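Local coordinates for serine proteinase inhibitor A (Sagittaria sagittifolia, PDB 3E8L), which inhibits endopeptidases and, with two reactive sites, probably blocks equal amounts of trypsin and chymotrypsin simultaneously while acting only weakly on kallikrein, at residues P10-S14 with V78-G82; P28-Q33 with G64-F69; Y85-F89 with D98-S102; F128-E132 with L144-E150; P157-F162 with G171-F177. The protein carries 2 engineered substitutions. All coordinates share one frame; numbering follows the deposited sequence.

Five contacts of this beta-trefoil inhibitor are linked through shared strands and touching side chains. Contacts 2, 3 and 4 each reach one four-stranded antiparallel sheet, through strands 67-70, 84-89 and the pair 130-135 with 142-147: the centres of contacts 2 and 3, and of 3 and 4, are about 10 Å apart, with probable hydrogen bonds from Gly68 N to Ser88 O (2.6 Å) and from Phe131 N to Tyr85 O (2.7 Å). Contact 5 adjoins contact 4, centres about 14 Å apart, whereas contact 1 reaches contact 2 through Met79 and lies about 20 Å, centre to centre, from contact 5. Another protein's chain touches residues of contacts 1, 4 and 5.

Contact 1. Residues P10-S14 with V78-G82; sequences PVVDS and VMQLG
Val11 CG2 sits between two side chains of 78-82, with Leu81 CD1 at 3.3 Å from it and Met79 CG at 3.6 Å. Setting CG1 anti to the backbone N (chi1 172°) puts CG2 beside that nitrogen, on the flank that meets both partners. The thioether sulfur lies alongside the same valine, Met79 SD being 4.1 Å from CG1 and from CG2 alike, so the methionine chain runs past both valine methyls. The chain then bends sharply at its last torsion (chi3 3°) and sends its methyl to the ring of Phe69. Cutting Met79 back to an alanine is likely to open a gap beside both Val11 methyls and leave the Phe69 ring without this neighbour. Neither segment is a regular strand here: the contact is between loops of a beta-trefoil, the start of the modelled chain lying against the connection from strand 67-70 to strand 84-89. Val19 and Phe181 pack on Val11 and Met79. Further out, Pro10 CB rests on Val78 CG1 at 4.0 Å. The polar edge is backbone. Val11 N gives a nearly straight hydrogen bond to Met79 O (3.0 Å, 172° at the hydrogen), and Pro10 CA approaches the same oxygen at 3.6 Å. Gln80 N, next in the loop, is bonded to Tyr85 OH. Gln80 and Leu81 also pack on the chain of another protein, while Asp13, farther along the N-terminal segment, makes a salt bridge with Lys183.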
# COMPACT_ATOMS: atom_id res chain seq x y z
N PRO A 10 -17.89 13.84 0.80
CA PRO A 10 -16.44 13.84 0.82
C PRO A 10 -15.92 14.03 2.20
O PRO A 10 -16.59 14.53 3.04
CB PRO A 10 -16.06 15.04 -0.02
CG PRO A 10 -17.29 15.60 -0.50
CD PRO A 10 -18.40 15.11 0.32
N VAL A 11 -14.72 13.59 2.41
CA VAL A 11 -14.02 13.86 3.66
C VAL A 11 -13.57 15.31 3.60
O VAL A 11 -12.93 15.74 2.64
CB VAL A 11 -12.82 12.93 3.82
CG1 VAL A 11 -11.96 13.33 5.03
CG2 VAL A 11 -13.27 11.53 3.93
N VAL A 12 -13.94 16.09 4.61
CA VAL A 12 -13.55 17.48 4.60
C VAL A 12 -12.37 17.71 5.54
O VAL A 12 -12.14 16.94 6.48
CB VAL A 12 -14.73 18.45 4.85
CG1 VAL A 12 -15.68 18.43 3.68
CG2 VAL A 12 -15.45 18.13 6.15
N ASP A 13 -11.59 18.74 5.24
CA ASP A 13 -10.49 19.13 6.12
C ASP A 13 -11.05 20.05 7.22
O ASP A 13 -12.26 20.35 7.22
CB ASP A 13 -9.34 19.78 5.32
CG ASP A 13 -9.77 21.06 4.59
OD1 ASP A 13 -10.62 21.81 5.11
OD2 ASP A 13 -9.22 21.32 3.48
N SER A 14 -10.18 20.50 8.13
CA SER A 14 -10.56 21.42 9.21
C SER A 14 -11.22 22.72 8.72
O SER A 14 -11.93 23.37 9.48
CB SER A 14 -9.37 21.72 10.12
OG SER A 14 -8.36 22.41 9.40
N VAL A 78 -10.89 13.38 -4.97
CA VAL A 78 -11.23 13.78 -3.62
C VAL A 78 -11.40 12.55 -2.73
O VAL A 78 -11.88 11.53 -3.20
CB VAL A 78 -12.51 14.69 -3.63
CG1 VAL A 78 -13.74 13.98 -3.10
CG2 VAL A 78 -12.25 15.95 -2.85
N MET A 79 -10.99 12.64 -1.47
CA MET A 79 -11.13 11.51 -0.56
C MET A 79 -12.60 11.31 -0.21
O MET A 79 -13.27 12.25 0.21
CB MET A 79 -10.25 11.72 0.70
CG MET A 79 -10.47 10.72 1.81
SD MET A 79 -9.36 10.71 3.24
CE MET A 79 -8.23 12.04 2.98
N GLN A 80 -13.10 10.09 -0.42
CA GLN A 80 -14.52 9.78 -0.14
C GLN A 80 -14.69 8.92 1.11
O GLN A 80 -13.95 7.98 1.32
CB GLN A 80 -15.21 9.12 -1.34
CG GLN A 80 -15.61 10.07 -2.47
CD GLN A 80 -15.88 9.35 -3.80
OE1 GLN A 80 -15.47 8.18 -4.00
NE2 GLN A 80 -16.56 10.04 -4.73
N LEU A 81 -15.69 9.27 1.92
CA LEU A 81 -16.04 8.53 3.14
C LEU A 81 -16.21 7.05 2.87
O LEU A 81 -16.86 6.65 1.92
CB LEU A 81 -17.32 9.09 3.74
CG LEU A 81 -17.29 9.89 5.05
CD1 LEU A 81 -15.94 10.34 5.46
CD2 LEU A 81 -18.25 11.06 4.94
N GLY A 82 -15.58 6.23 3.70
CA GLY A 82 -15.68 4.79 3.57
C GLY A 82 -14.70 4.19 2.58
O GLY A 82 -14.52 2.96 2.53

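Contact 2. Residues P28-Q33 with G64-F69; sequences PLYTIQ and GLPVGF
Tyr30 and Val67 form a single antiparallel, hydrogen-bonded bridge between two segments of the beta-trefoil, and the side chain of Tyr30 runs from that bridge across Phe69. With CG turned beside its own backbone N (chi1 -59°), CB already meets Phe69 CE2 at 3.8 Å. CG stays close to the same carbon, and CD1 approaches it more nearly, at 3.5 Å. Past that point the two rings part company: their planes are only 30° from parallel, but they are slid aside with centroids 5.8 Å apart, and there is hardly any overlap. The phenol oxygen at the tip is held by Gln20 N. Ile32 CD1 comes to the edge of the Phe69 ring and also touches Val67 CG2, extending the apolar patch, which Phe87 and Phe181 continue. In the bridge itself Val67 N donates to Tyr30 O at 2.6 Å, and Tyr30 N returns a longer bond to Val67 O. Thr31 faces the other way. Its methyl CG2 lies 3.5 Å from Leu65 O and almost as near Gly64 O, while OG1 donates to Gln33 OE1 at 2.6 Å, in the carbonyl plane and on a lone pair, which restrains the rotation of that amide. A valine at Thr31 would probably leave Gln33 OE1 without this donor and its amide free to swing. Where the two segments diverge, a water replaces the direct backbone bond, accepting from Ile32 N at 2.9 Å and donating to Leu65 O at 2.5 Å.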
# COMPACT_ATOMS: atom_id res chain seq x y z
N PRO A 28 -1.32 17.55 -2.86
CA PRO A 28 -1.86 18.25 -1.71
C PRO A 28 -1.49 17.52 -0.41
O PRO A 28 -1.41 16.29 -0.39
CB PRO A 28 -3.37 18.20 -1.94
CG PRO A 28 -3.54 17.62 -3.35
CD PRO A 28 -2.36 16.79 -3.57
N LEU A 29 -1.26 18.28 0.65
CA LEU A 29 -0.75 17.71 1.88
C LEU A 29 -1.58 18.15 3.05
O LEU A 29 -2.09 19.28 3.08
CB LEU A 29 0.71 18.10 2.10
CG LEU A 29 1.77 17.54 1.17
CD1 LEU A 29 3.11 18.24 1.43
CD2 LEU A 29 1.90 16.04 1.33
N TYR A 30 -1.74 17.23 3.99
CA TYR A 30 -2.51 17.45 5.22
C TYR A 30 -1.74 16.88 6.39
O TYR A 30 -1.09 15.86 6.27
CB TYR A 30 -3.89 16.77 5.11
CG TYR A 30 -4.69 17.29 3.94
CD1 TYR A 30 -4.48 16.81 2.65
CD2 TYR A 30 -5.62 18.31 4.10
CE1 TYR A 30 -5.17 17.30 1.58
CE2 TYR A 30 -6.34 18.80 3.03
CZ TYR A 30 -6.11 18.30 1.77
OH TYR A 30 -6.81 18.80 0.70
N THR A 31 -1.79 17.56 7.53
CA THR A 31 -1.43 16.92 8.78
C THR A 31 -2.68 16.26 9.34
O THR A 31 -3.80 16.63 8.98
CB THR A 31 -0.80 17.91 9.79
OG1 THR A 31 -1.68 19.02 10.02
CG2 THR A 31 0.55 18.44 9.26
N ILE A 32 -2.50 15.26 10.18
CA ILE A 32 -3.63 14.58 10.80
C ILE A 32 -3.63 14.93 12.29
O ILE A 32 -2.75 14.51 13.03
CB ILE A 32 -3.62 13.04 10.50
CG1 ILE A 32 -3.64 12.77 8.98
CG2 ILE A 32 -4.78 12.35 11.18
CD1 ILE A 32 -3.52 11.29 8.58
N GLN A 33 -4.58 15.74 12.72
CA GLN A 33 -4.61 16.23 14.09
C GLN A 33 -5.64 15.47 14.90
O GLN A 33 -6.72 15.19 14.40
CB GLN A 33 -4.94 17.72 14.13
CG GLN A 33 -3.74 18.66 14.40
CD GLN A 33 -2.82 18.84 13.18
OE1 GLN A 33 -3.27 18.78 12.03
NE2 GLN A 33 -1.52 19.06 13.42
N GLY A 64 2.70 18.27 13.16
CA GLY A 64 2.60 16.92 12.70
C GLY A 64 3.34 16.85 11.39
O GLY A 64 3.76 17.86 10.85
N LEU A 65 3.51 15.66 10.86
CA LEU A 65 4.07 15.49 9.55
C LEU A 65 2.99 15.55 8.51
O LEU A 65 1.88 15.21 8.75
CB LEU A 65 4.84 14.20 9.42
CG LEU A 65 6.14 13.95 10.13
CD1 LEU A 65 6.38 12.50 10.11
CD2 LEU A 65 7.26 14.62 9.48
N PRO A 66 3.35 16.05 7.36
CA PRO A 66 2.45 16.12 6.21
C PRO A 66 2.17 14.74 5.65
O PRO A 66 3.08 13.93 5.56
CB PRO A 66 3.25 16.93 5.19
CG PRO A 66 4.39 17.53 5.91
CD PRO A 66 4.66 16.66 7.06
N VAL A 67 0.92 14.48 5.28
CA VAL A 67 0.52 13.19 4.72
C VAL A 67 -0.12 13.38 3.35
O VAL A 67 -0.97 14.24 3.17
CB VAL A 67 -0.49 12.45 5.62
CG1 VAL A 67 -0.66 11.00 5.16
CG2 VAL A 67 -0.08 12.50 7.10
N GLY A 68 0.28 12.56 2.39
CA GLY A 68 -0.37 12.51 1.08
C GLY A 68 -1.28 11.30 1.02
O GLY A 68 -0.97 10.25 1.60
N PHE A 69 -2.40 11.45 0.33
CA PHE A 69 -3.40 10.39 0.23
C PHE A 69 -3.52 9.93 -1.19
O PHE A 69 -3.67 10.74 -2.11
CB PHE A 69 -4.76 10.89 0.73
CG PHE A 69 -4.70 11.50 2.10
CD1 PHE A 69 -4.34 10.72 3.22
CD2 PHE A 69 -4.99 12.85 2.29
CE1 PHE A 69 -4.27 11.29 4.49
CE2 PHE A 69 -4.93 13.42 3.56
CZ PHE A 69 -4.57 12.64 4.66
O HOH W 1 0.29 14.61 10.65

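Contact 3. Residues Y85-F89 with D98-S102; sequences YKFSF and DTAWS. With SO4 (sulfate ion), chain I.
Aromatic contacts carry the buried side of this meeting between Phe87, Phe89 and Trp101. The edge of the Phe87 ring turns toward the face of the indole's six-membered ring, the planes at 59° and the centroids 4.9 Å apart, a T-shaped arrangement. The CB of the same phenylalanine makes a CH-pi contact with the five-membered ring, 3.6 Å from its centroid and close to the normal. One residue thus touches both rings of the indole. Phe89 approaches differently: Trp101 NE1 stands over one face of its ring, 3.3 Å from CE2, with the two planes inclined obliquely.

Hydrogen bonds fasten the backbones beside the rings. Trp101 N donates to Phe87 O at 2.8 Å. Phe89 N reaches Thr99 O at 3.3 Å from well above the carbonyl plane, and Thr99 replies with its side chain, OG1 donating to Phe89 O at 2.7 Å, in the carbonyl plane and on a lone pair. Setting that hydroxyl between the backbone N and carbonyl carbon (chi1 62°) aims it at the acceptor.

The charged contact lies at the periphery, where extended Lys86 passes Ala100 CB and donates through NZ to sulfate O1 at 3.2 Å; the ion probably came from the crystallisation liquor. Phe128 adds a cation-pi partner to this lysine. Phe131 meets Phe87 and Trp101, and Leu43 and Ile117 pack on the indole; the three aromatics form a cluster in the interior of the beta-trefoil.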
# COMPACT_ATOMS: atom_id res chain seq x y z
N TYR A 85 -7.52 4.38 1.12
CA TYR A 85 -6.38 5.12 0.60
C TYR A 85 -5.08 4.75 1.25
O TYR A 85 -5.03 4.35 2.43
CB TYR A 85 -6.63 6.61 0.76
CG TYR A 85 -7.92 7.01 0.12
CD1 TYR A 85 -8.03 7.10 -1.27
CD2 TYR A 85 -9.04 7.26 0.90
CE1 TYR A 85 -9.23 7.46 -1.86
CE2 TYR A 85 -10.24 7.61 0.32
CZ TYR A 85 -10.34 7.70 -1.06
OH TYR A 85 -11.54 8.06 -1.61
N LYS A 86 -4.01 4.88 0.47
CA LYS A 86 -2.64 4.79 0.95
C LYS A 86 -2.31 6.13 1.62
O LYS A 86 -2.53 7.19 1.03
CB LYS A 86 -1.74 4.53 -0.24
CG LYS A 86 -0.24 4.43 0.02
CD LYS A 86 0.38 3.73 -1.21
CE LYS A 86 1.81 4.14 -1.49
NZ LYS A 86 2.16 3.92 -2.92
N PHE A 87 -1.81 6.07 2.86
CA PHE A 87 -1.36 7.26 3.61
C PHE A 87 0.16 7.31 3.55
O PHE A 87 0.82 6.32 3.82
CB PHE A 87 -1.79 7.16 5.07
CG PHE A 87 -3.25 7.48 5.32
CD1 PHE A 87 -4.23 7.24 4.35
CD2 PHE A 87 -3.65 8.01 6.56
CE1 PHE A 87 -5.58 7.54 4.61
CE2 PHE A 87 -4.98 8.29 6.82
CZ PHE A 87 -5.94 8.06 5.85
N SER A 88 0.73 8.47 3.20
CA SER A 88 2.18 8.59 3.07
C SER A 88 2.66 9.91 3.63
O SER A 88 2.20 10.98 3.23
CB SER A 88 2.60 8.45 1.61
OG SER A 88 2.39 7.13 1.12
N PHE A 89 3.57 9.85 4.58
CA PHE A 89 4.16 11.04 5.11
C PHE A 89 5.05 11.73 4.09
O PHE A 89 5.76 11.08 3.32
CB PHE A 89 5.00 10.71 6.35
CG PHE A 89 4.19 10.46 7.60
CD1 PHE A 89 3.27 11.40 8.06
CD2 PHE A 89 4.38 9.29 8.32
CE1 PHE A 89 2.53 11.17 9.23
CE2 PHE A 89 3.66 9.05 9.49
CZ PHE A 89 2.74 9.99 9.96
N ASP A 98 10.28 4.04 1.59
CA ASP A 98 9.05 4.77 1.40
C ASP A 98 8.54 5.22 2.76
O ASP A 98 9.21 5.05 3.77
CB ASP A 98 8.00 3.97 0.62
CG ASP A 98 7.59 2.70 1.33
OD1 ASP A 98 7.30 2.74 2.53
OD2 ASP A 98 7.54 1.65 0.66
N THR A 99 7.36 5.81 2.78
CA THR A 99 6.80 6.44 3.96
C THR A 99 5.30 6.07 4.10
O THR A 99 4.55 6.73 4.83
CB THR A 99 6.96 8.00 3.91
OG1 THR A 99 6.24 8.51 2.79
CG2 THR A 99 8.41 8.41 3.80
N ALA A 100 4.86 5.03 3.39
CA ALA A 100 3.46 4.63 3.44
C ALA A 100 3.13 3.99 4.80
O ALA A 100 3.99 3.35 5.41
CB ALA A 100 3.14 3.68 2.30
N TRP A 101 1.91 4.20 5.27
CA TRP A 101 1.48 3.63 6.53
C TRP A 101 1.15 2.17 6.35
O TRP A 101 0.73 1.77 5.27
CB TRP A 101 0.19 4.31 7.00
CG TRP A 101 0.33 5.68 7.50
CD1 TRP A 101 1.34 6.57 7.22
CD2 TRP A 101 -0.59 6.38 8.35
NE1 TRP A 101 1.10 7.77 7.87
CE2 TRP A 101 -0.08 7.67 8.56
CE3 TRP A 101 -1.79 6.02 8.96
CZ2 TRP A 101 -0.73 8.60 9.35
CZ3 TRP A 101 -2.44 6.96 9.74
CH2 TRP A 101 -1.91 8.23 9.94
N SER A 102 1.31 1.38 7.42
CA SER A 102 0.65 0.06 7.42
C SER A 102 0.37 -0.57 8.77
O SER A 102 0.88 -0.12 9.80
CB SER A 102 1.36 -0.93 6.48
OG SER A 102 2.67 -1.15 6.87
S SO4 I . -1.17 3.02 -4.94
O1 SO4 I . 0.09 2.30 -4.73
O2 SO4 I . -0.89 4.35 -5.49
O3 SO4 I . -2.04 2.26 -5.84
O4 SO4 I . -1.85 3.20 -3.67

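Contact 4. Residues F128-E132 with L144-E150; sequences FSWFE and LAACSCE
The beta hairpin of strands 130-135 and 142-147 pairs Trp130 with Cys147 and Glu132 with Ala145, each by two backbone hydrogen bonds. The shortest is Cys147 N to Trp130 O at 2.6 Å. Between them Phe131 and Ala146 make a non-hydrogen-bonded pair whose side chains lie on the other side of the sheet, with Phe131 CE1 3.8 Å from Ala146 CB and its ring carried on to Phe87 and Trp101.

On the side of Trp130, the chain beyond the strand curls back over the indole. Glu150 CG makes a CH-pi contact 3.5 Å from the centroid of the six-membered ring, 15° off its normal, and the carboxylate continues almost flat along the ring, the planes only 9° apart. CG anti to the backbone N (chi1 -162°) and an extended chain lay the glutamate along this face. On the opposite face, toward the rim, Phe128 CE2 lies 3.3 Å from Trp130 CZ2, so the indole has neighbours on both faces, and Ser72 OG holds Glu150 OE1.

Glu132 extends along the same side of the sheet as Cys147, its OE1 3.6 Å from Cys147 SG. OE1 is salt-bridged to Arg84 and OE2 to Arg134, which would probably favour the charged form.

Disulfides Cys147-Cys156 and Cys149-Cys152 cross-link the chain that leaves strand 142-147. The arrangement is an antiparallel hairpin of the beta-trefoil, followed by a disulfide-bound loop folded back on its tryptophan.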
# COMPACT_ATOMS: atom_id res chain seq x y z
N PHE A 128 2.13 -1.60 2.27
CA PHE A 128 1.32 -0.52 2.79
C PHE A 128 -0.05 -1.08 3.07
O PHE A 128 -0.43 -2.09 2.51
CB PHE A 128 1.24 0.67 1.83
CG PHE A 128 0.63 0.35 0.52
CD1 PHE A 128 1.39 -0.23 -0.50
CD2 PHE A 128 -0.70 0.63 0.27
CE1 PHE A 128 0.81 -0.54 -1.73
CE2 PHE A 128 -1.26 0.33 -0.98
CZ PHE A 128 -0.51 -0.26 -1.96
N SER A 129 -0.76 -0.42 3.97
CA SER A 129 -2.13 -0.78 4.21
C SER A 129 -3.04 0.31 3.65
O SER A 129 -2.57 1.32 3.12
CB SER A 129 -2.34 -1.04 5.69
OG SER A 129 -1.44 -2.06 6.10
N TRP A 130 -4.33 0.06 3.73
CA TRP A 130 -5.32 0.90 3.11
C TRP A 130 -6.15 1.48 4.24
O TRP A 130 -6.76 0.75 5.01
CB TRP A 130 -6.19 0.05 2.19
CG TRP A 130 -5.49 -0.44 0.93
CD1 TRP A 130 -5.00 -1.71 0.69
CD2 TRP A 130 -5.22 0.32 -0.26
NE1 TRP A 130 -4.46 -1.78 -0.58
CE2 TRP A 130 -4.57 -0.55 -1.18
CE3 TRP A 130 -5.47 1.65 -0.63
CZ2 TRP A 130 -4.17 -0.13 -2.44
CZ3 TRP A 130 -5.08 2.07 -1.90
CH2 TRP A 130 -4.43 1.18 -2.79
N PHE A 131 -6.16 2.81 4.34
CA PHE A 131 -6.87 3.45 5.43
C PHE A 131 -8.13 4.18 4.98
O PHE A 131 -8.20 4.72 3.87
CB PHE A 131 -5.92 4.33 6.23
CG PHE A 131 -4.79 3.56 6.82
CD1 PHE A 131 -4.81 3.19 8.16
CD2 PHE A 131 -3.71 3.17 6.03
CE1 PHE A 131 -3.75 2.45 8.72
CE2 PHE A 131 -2.66 2.44 6.58
CZ PHE A 131 -2.69 2.08 7.92
N GLU A 132 -9.11 4.17 5.87
CA GLU A 132 -10.46 4.54 5.58
C GLU A 132 -10.80 5.63 6.58
O GLU A 132 -10.51 5.48 7.77
CB GLU A 132 -11.33 3.31 5.83
CG GLU A 132 -12.81 3.42 5.50
CD GLU A 132 -13.55 2.10 5.67
OE1 GLU A 132 -12.98 1.05 5.33
OE2 GLU A 132 -14.70 2.11 6.14
N LEU A 144 -10.32 6.63 11.98
CA LEU A 144 -9.60 5.89 10.96
C LEU A 144 -9.85 4.39 11.10
O LEU A 144 -10.05 3.88 12.20
CB LEU A 144 -8.10 6.19 11.00
CG LEU A 144 -7.69 7.66 10.93
CD1 LEU A 144 -6.18 7.83 11.17
CD2 LEU A 144 -8.16 8.33 9.62
N ALA A 145 -9.82 3.69 9.96
CA ALA A 145 -9.89 2.23 9.93
C ALA A 145 -8.80 1.69 9.01
O ALA A 145 -8.39 2.36 8.06
CB ALA A 145 -11.25 1.76 9.50
N ALA A 146 -8.32 0.50 9.31
CA ALA A 146 -7.15 -0.05 8.63
C ALA A 146 -7.57 -1.29 7.87
O ALA A 146 -8.12 -2.20 8.46
CB ALA A 146 -6.05 -0.37 9.64
N CYS A 147 -7.31 -1.31 6.56
CA CYS A 147 -7.74 -2.43 5.69
C CYS A 147 -6.58 -3.05 4.95
O CYS A 147 -5.57 -2.41 4.69
CB CYS A 147 -8.70 -1.93 4.62
SG CYS A 147 -10.04 -0.96 5.24
N SER A 148 -6.75 -4.31 4.56
CA SER A 148 -5.68 -5.00 3.85
C SER A 148 -6.00 -5.10 2.35
O SER A 148 -5.42 -5.90 1.62
CB SER A 148 -5.46 -6.37 4.48
OG SER A 148 -6.72 -7.06 4.66
N CYS A 149 -6.92 -4.24 1.89
CA CYS A 149 -7.44 -4.31 0.55
C CYS A 149 -8.01 -2.95 0.21
O CYS A 149 -8.52 -2.26 1.09
CB CYS A 149 -8.55 -5.36 0.47
SG CYS A 149 -10.21 -4.77 0.98
N GLU A 150 -7.92 -2.57 -1.06
CA GLU A 150 -8.47 -1.30 -1.51
C GLU A 150 -10.00 -1.33 -1.70
O GLU A 150 -10.70 -0.47 -1.16
CB GLU A 150 -7.81 -0.81 -2.80
CG GLU A 150 -8.03 0.69 -3.06
CD GLU A 150 -7.52 1.20 -4.42
OE1 GLU A 150 -6.79 0.47 -5.14
OE2 GLU A 150 -7.87 2.35 -4.76

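Contact 5. Residues P157-F162 with G171-F177; sequences PEVGSF and GIGGEHF
Phe162 lies with one face against Gly174, whose CA is 3.8 Å from the ring centroid and 30° off the normal, while the edge of the same ring points at the backbone of Gly171 and Ile172. Its CZ comes to 3.3 Å from Ile172 O, close to the ring plane. The ring therefore meets the chain by face and by edge at once, placed there by a CG beside its backbone N (chi1 -63°). At Gly171 and Gly174 a side chain would run into this ring.

Ile172 CG2 rests against Pro157 CB at 3.7 Å, and Phe177, its CG anti to the backbone N (chi1 -174°), brings CD1 to within 3.9 Å of Ser161 CB.

Between the backbones, Gly173 N donates to Glu158 O at 3.1 Å. Gly160 and Gly171 exchange hydrogen bonds of 2.9 Å each, N to O in both directions, and the chain then swings round so that Ser161 pairs in the same reciprocal way with Glu175. A water accepts from Phe177 N and donates to Glu158 OE2 and Val159 O; a second water joins Val159 O to Phe177 O.

Val159 of strand 159-164, and Pro157 just ahead of it, are hydrogen-bonded to Leu144 and Ala146 of strand 142-147, Val159 and Ile172 both pack on Ile117 of strand 113-119, and Phe162 meets the ring of Phe114 in that same strand.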
# COMPACT_ATOMS: atom_id res chain seq x y z
N PRO A 157 -11.02 -3.18 10.79
CA PRO A 157 -10.91 -2.82 12.21
C PRO A 157 -10.59 -1.34 12.32
O PRO A 157 -9.80 -0.81 11.55
CB PRO A 157 -9.70 -3.63 12.71
CG PRO A 157 -9.16 -4.34 11.55
CD PRO A 157 -9.87 -3.97 10.31
N GLU A 158 -11.21 -0.70 13.30
CA GLU A 158 -10.90 0.66 13.67
C GLU A 158 -9.46 0.83 14.20
O GLU A 158 -8.88 -0.10 14.77
CB GLU A 158 -11.87 1.07 14.77
CG GLU A 158 -11.87 2.54 15.08
CD GLU A 158 -13.18 2.95 15.72
OE1 GLU A 158 -14.21 2.28 15.43
OE2 GLU A 158 -13.17 3.93 16.51
N VAL A 159 -8.90 2.03 14.00
CA VAL A 159 -7.64 2.44 14.60
C VAL A 159 -7.89 3.26 15.86
O VAL A 159 -8.73 4.18 15.86
CB VAL A 159 -6.84 3.27 13.61
CG1 VAL A 159 -5.76 4.07 14.31
CG2 VAL A 159 -6.25 2.38 12.52
N GLY A 160 -7.20 2.92 16.94
CA GLY A 160 -7.26 3.67 18.19
C GLY A 160 -5.89 3.97 18.79
O GLY A 160 -4.86 3.67 18.18
N SER A 161 -5.87 4.56 19.98
CA SER A 161 -4.62 4.99 20.58
C SER A 161 -4.18 4.12 21.77
O SER A 161 -5.02 3.60 22.53
CB SER A 161 -4.76 6.44 21.04
OG SER A 161 -5.67 6.52 22.12
N PHE A 162 -2.86 3.99 21.93
CA PHE A 162 -2.25 3.29 23.06
C PHE A 162 -1.21 4.14 23.79
O PHE A 162 -0.28 4.66 23.16
CB PHE A 162 -1.56 2.00 22.58
CG PHE A 162 -2.49 1.00 21.97
CD1 PHE A 162 -3.04 -0.01 22.75
CD2 PHE A 162 -2.80 1.05 20.61
CE1 PHE A 162 -3.91 -0.97 22.19
CE2 PHE A 162 -3.66 0.11 20.05
CZ PHE A 162 -4.22 -0.91 20.84
N GLY A 171 -2.67 2.17 16.94
CA GLY A 171 -2.67 0.75 16.59
C GLY A 171 -4.09 0.28 16.32
O GLY A 171 -5.04 1.08 16.37
N ILE A 172 -4.24 -1.00 15.99
CA ILE A 172 -5.54 -1.61 15.79
C ILE A 172 -6.17 -1.73 17.17
O ILE A 172 -5.54 -2.24 18.11
CB ILE A 172 -5.41 -3.00 15.14
CG1 ILE A 172 -4.70 -2.91 13.79
CG2 ILE A 172 -6.78 -3.73 15.06
CD1 ILE A 172 -5.36 -1.99 12.73
N GLY A 173 -7.41 -1.26 17.27
CA GLY A 173 -8.16 -1.30 18.53
C GLY A 173 -7.75 -0.15 19.42
O GLY A 173 -7.56 0.97 18.96
N GLY A 174 -7.58 -0.43 20.70
CA GLY A 174 -7.15 0.57 21.66
C GLY A 174 -8.24 1.51 22.09
O GLY A 174 -9.41 1.15 22.20
N GLU A 175 -7.85 2.75 22.35
CA GLU A 175 -8.74 3.73 22.91
C GLU A 175 -9.29 4.55 21.77
O GLU A 175 -8.62 4.72 20.73
CB GLU A 175 -7.99 4.62 23.90
CG GLU A 175 -8.73 4.89 25.21
CD GLU A 175 -8.27 3.98 26.35
OE1 GLU A 175 -7.49 4.48 27.20
OE2 GLU A 175 -8.68 2.78 26.39
N HIS A 176 -10.51 5.04 21.96
CA HIS A 176 -11.22 5.88 21.02
C HIS A 176 -10.31 7.05 20.60
O HIS A 176 -9.73 7.72 21.45
CB HIS A 176 -12.51 6.35 21.70
CG HIS A 176 -13.31 7.36 20.93
ND1 HIS A 176 -13.27 8.71 21.21
CD2 HIS A 176 -14.21 7.21 19.93
CE1 HIS A 176 -14.09 9.35 20.39
NE2 HIS A 176 -14.67 8.46 19.61
N PHE A 177 -10.15 7.23 19.30
CA PHE A 177 -9.25 8.24 18.73
C PHE A 177 -9.91 8.82 17.49
O PHE A 177 -10.27 8.08 16.57
CB PHE A 177 -7.91 7.58 18.38
CG PHE A 177 -6.84 8.54 17.92
CD1 PHE A 177 -6.13 9.33 18.84
CD2 PHE A 177 -6.50 8.62 16.56
CE1 PHE A 177 -5.11 10.21 18.43
CE2 PHE A 177 -5.49 9.50 16.13
CZ PHE A 177 -4.79 10.29 17.06
O HOH W 2 -10.74 4.77 17.66
O HOH W 3 -9.27 6.43 14.53